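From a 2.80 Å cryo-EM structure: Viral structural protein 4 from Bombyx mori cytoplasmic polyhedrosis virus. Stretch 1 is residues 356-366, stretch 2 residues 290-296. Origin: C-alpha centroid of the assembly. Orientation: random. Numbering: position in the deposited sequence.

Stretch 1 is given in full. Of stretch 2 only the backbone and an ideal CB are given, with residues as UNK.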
# COMPACT_ATOMS: atom_id res chain seq x y z
N GLY B 356 -6.24 31.94 24.73
CA GLY B 356 -5.79 32.61 25.93
C GLY B 356 -4.29 32.61 26.08
O GLY B 356 -3.76 33.08 27.09
N ALA B 357 -3.59 32.11 25.06
CA ALA B 357 -2.15 31.94 25.12
C ALA B 357 -1.38 33.19 24.73
O ALA B 357 -0.16 33.23 24.95
CB ALA B 357 -1.73 30.78 24.22
N GLY B 358 -2.03 34.20 24.18
CA GLY B 358 -1.34 35.39 23.73
C GLY B 358 -0.54 35.12 22.47
O GLY B 358 0.61 35.54 22.36
N LYS B 359 -1.15 34.42 21.52
CA LYS B 359 -0.44 33.96 20.34
C LYS B 359 -0.40 34.98 19.21
O LYS B 359 0.52 34.93 18.39
CB LYS B 359 -1.04 32.64 19.82
CG LYS B 359 -2.43 32.68 19.18
CD LYS B 359 -3.56 32.60 20.20
CE LYS B 359 -4.88 32.29 19.53
NZ LYS B 359 -6.00 32.33 20.51
N THR B 360 -1.35 35.92 19.17
CA THR B 360 -1.30 36.96 18.14
C THR B 360 -0.16 37.93 18.40
O THR B 360 0.50 38.38 17.46
CB THR B 360 -2.63 37.70 18.07
OG1 THR B 360 -2.88 38.34 19.33
CG2 THR B 360 -3.75 36.76 17.76
N SER B 361 0.09 38.24 19.67
CA SER B 361 1.16 39.16 20.03
C SER B 361 2.53 38.60 19.68
O SER B 361 3.44 39.35 19.29
CB SER B 361 1.08 39.48 21.52
OG SER B 361 2.14 40.34 21.91
N PHE B 362 2.71 37.28 19.80
CA PHE B 362 3.97 36.71 19.35
C PHE B 362 4.03 36.59 17.84
O PHE B 362 5.07 36.90 17.24
CB PHE B 362 4.22 35.34 19.99
CG PHE B 362 5.42 34.64 19.42
CD1 PHE B 362 6.69 35.10 19.68
CD2 PHE B 362 5.27 33.54 18.60
CE1 PHE B 362 7.79 34.47 19.14
CE2 PHE B 362 6.36 32.91 18.06
CZ PHE B 362 7.62 33.37 18.33
N LEU B 363 2.96 36.11 17.21
CA LEU B 363 3.04 35.82 15.78
C LEU B 363 3.08 37.08 14.92
O LEU B 363 3.57 37.01 13.79
CB LEU B 363 1.89 34.91 15.38
CG LEU B 363 2.05 33.47 15.84
CD1 LEU B 363 0.80 32.66 15.62
CD2 LEU B 363 3.21 32.84 15.11
N SER B 364 2.66 38.23 15.45
CA SER B 364 2.88 39.49 14.74
C SER B 364 4.37 39.82 14.65
O SER B 364 4.88 40.16 13.57
CB SER B 364 2.12 40.61 15.43
OG SER B 364 2.66 40.86 16.71
N THR B 365 5.09 39.69 15.77
CA THR B 365 6.53 39.92 15.78
C THR B 365 7.26 38.86 14.96
O THR B 365 8.26 39.17 14.29
CB THR B 365 7.02 39.95 17.22
OG1 THR B 365 6.29 40.93 17.95
CG2 THR B 365 8.50 40.28 17.31
N TYR B 366 6.76 37.63 14.99
CA TYR B 366 7.33 36.56 14.17
C TYR B 366 7.19 36.87 12.69
O TYR B 366 8.13 36.66 11.91
CB TYR B 366 6.65 35.23 14.51
CG TYR B 366 7.16 34.05 13.72
CD1 TYR B 366 8.34 33.41 14.08
CD2 TYR B 366 6.46 33.56 12.63
CE1 TYR B 366 8.80 32.32 13.36
CE2 TYR B 366 6.93 32.49 11.90
CZ TYR B 366 8.09 31.88 12.27
OH TYR B 366 8.55 30.80 11.55
N UNK B 290 6.67 41.78 30.58
CA UNK B 290 5.87 40.62 30.20
C UNK B 290 6.27 40.07 28.84
O UNK B 290 6.27 38.85 28.64
CB UNK B 290 4.38 40.99 30.19
N UNK B 291 6.60 40.94 27.89
CA UNK B 291 6.82 40.49 26.52
C UNK B 291 8.12 39.71 26.39
O UNK B 291 8.19 38.76 25.61
CB UNK B 291 6.83 41.69 25.56
N UNK B 292 9.15 40.08 27.16
CA UNK B 292 10.39 39.31 27.16
C UNK B 292 10.19 37.93 27.76
O UNK B 292 10.75 36.94 27.27
CB UNK B 292 11.48 40.06 27.93
N UNK B 293 9.38 37.84 28.83
CA UNK B 293 9.04 36.55 29.41
C UNK B 293 8.25 35.70 28.44
O UNK B 293 8.48 34.49 28.35
CB UNK B 293 8.25 36.74 30.71
N UNK B 294 7.31 36.30 27.72
CA UNK B 294 6.53 35.58 26.72
C UNK B 294 7.39 35.09 25.57
O UNK B 294 7.22 33.97 25.09
CB UNK B 294 5.41 36.47 26.18
N UNK B 295 8.34 35.91 25.12
CA UNK B 295 9.15 35.52 23.99
C UNK B 295 10.26 34.55 24.37
O UNK B 295 10.77 33.85 23.49
CB UNK B 295 9.75 36.76 23.33
N UNK B 296 10.65 34.48 25.64
CA UNK B 296 11.82 33.69 26.00
C UNK B 296 11.64 32.77 27.20
O UNK B 296 12.64 32.26 27.71
CB UNK B 296 12.99 34.63 26.28

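Stretch 2 is a helix that passes the helix of stretch 1 at a steep angle, 78° between their N-to-C directions, with the axes 10.7 Å apart at closest.

Position 290 has helical backbone angles, and its CA-to-CB bond points sideways. No atom of stretch 1 lies within 5.5 Å of the CB. Small residues would leave the space open, and many longer ones would fit. The residue is Tyr290. Its ring leads nearer to the turn at Gly358 but makes no close contact, and its OH is hydrogen-bonded elsewhere in the structure. A CB on Gly358 would lie 3.5 Å from Tyr290 OH, although the positive phi of Gly358 already favours glycine.

Position 291 also points sideways, again with nothing near the CB. The hydroxyl of Ser361 lies farther off on this side, so a long polar or charged chain could reach it, while a short one could not. The residue is Lys291. Its chain starts extended, with chi1 and chi2 both t, then bends at chi3 and chi4, both m. This brings Lys291 NZ to 3.1 Å from Ser361 OG.

Position 292 is out of reach of stretch 1, which sets no preference. It is Lys292, and its NZ is hydrogen-bonded elsewhere in the structure.

Position 293 is likewise out of reach, and almost any helix-compatible residue would do. It is Leu293.

Position 294 points toward stretch 1, where the segment Ala357-Gly358 presents its carbonyl oxygens. The CB itself touches nothing, so a medium apolar chain such as leucine, isoleucine or methionine would suit, and a donor could too. The residue is Leu294, with chi1 t and chi2 p. Leu294 CD2 comes 3.9 Å from Gly358 O, and Leu294 CD1 lies 4.2 Å from Ala357 O.

Position 295 has the CA closest to stretch 1, 7.1 Å from CA of Phe362. Its CB points sideways and is 5.0 Å from Phe362 CD1. The ring of Phe362 offers an edge, and Ser361 O and Thr365 OG1 lie to another side, within reach of a long side chain. A large flat or long apolar side chain would suit. The residue is Phe295, whose ring swings nearer. Phe362 directs its edge toward the face of Phe295 in an offset pair, with centroids 5.5 Å apart and planes at 67°. Phe362 CD1 meets Phe295 CD1 at 3.5 Å. Farther out, Phe295 CZ lies 3.7 Å from Thr365 OG1 and 4.0 Å from Ser361 O.

Position 296 is out of reach and little constrained by stretch 1. It is Tyr296.

Stretch 2 290-296: YKKLLFY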
# COMPACT_ATOMS: atom_id res chain seq x y z
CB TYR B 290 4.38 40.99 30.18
CG TYR B 290 3.51 39.94 29.54
CD1 TYR B 290 3.23 38.75 30.19
CD2 TYR B 290 2.97 40.14 28.27
CE1 TYR B 290 2.45 37.78 29.59
CE2 TYR B 290 2.19 39.18 27.67
CZ TYR B 290 1.93 38.00 28.34
OH TYR B 290 1.15 37.05 27.74
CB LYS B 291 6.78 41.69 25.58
CG LYS B 291 6.80 41.32 24.11
CD LYS B 291 6.79 42.55 23.22
CE LYS B 291 5.42 43.21 23.21
NZ LYS B 291 4.42 42.37 22.51
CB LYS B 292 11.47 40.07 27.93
CG LYS B 292 11.95 41.33 27.27
CD LYS B 292 13.05 41.96 28.09
CE LYS B 292 13.53 43.25 27.47
NZ LYS B 292 14.56 43.90 28.30
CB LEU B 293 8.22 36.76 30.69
CG LEU B 293 8.87 37.38 31.91
CD1 LEU B 293 7.82 37.61 32.96
CD2 LEU B 293 9.94 36.46 32.44
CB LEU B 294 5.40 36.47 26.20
CG LEU B 294 4.50 35.89 25.11
CD1 LEU B 294 3.70 34.73 25.65
CD2 LEU B 294 3.58 36.94 24.54
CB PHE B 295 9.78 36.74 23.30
CG PHE B 295 8.80 37.61 22.55
CD1 PHE B 295 7.49 37.21 22.34
CD2 PHE B 295 9.21 38.81 22.00
CE1 PHE B 295 6.60 38.01 21.66
CE2 PHE B 295 8.33 39.61 21.31
CZ PHE B 295 7.03 39.20 21.13
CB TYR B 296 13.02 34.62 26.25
CG TYR B 296 13.46 35.34 25.01
CD1 TYR B 296 14.21 34.69 24.05
CD2 TYR B 296 13.09 36.65 24.78
CE1 TYR B 296 14.60 35.34 22.90
CE2 TYR B 296 13.47 37.31 23.64
CZ TYR B 296 14.23 36.65 22.70
OH TYR B 296 14.61 37.30 21.56
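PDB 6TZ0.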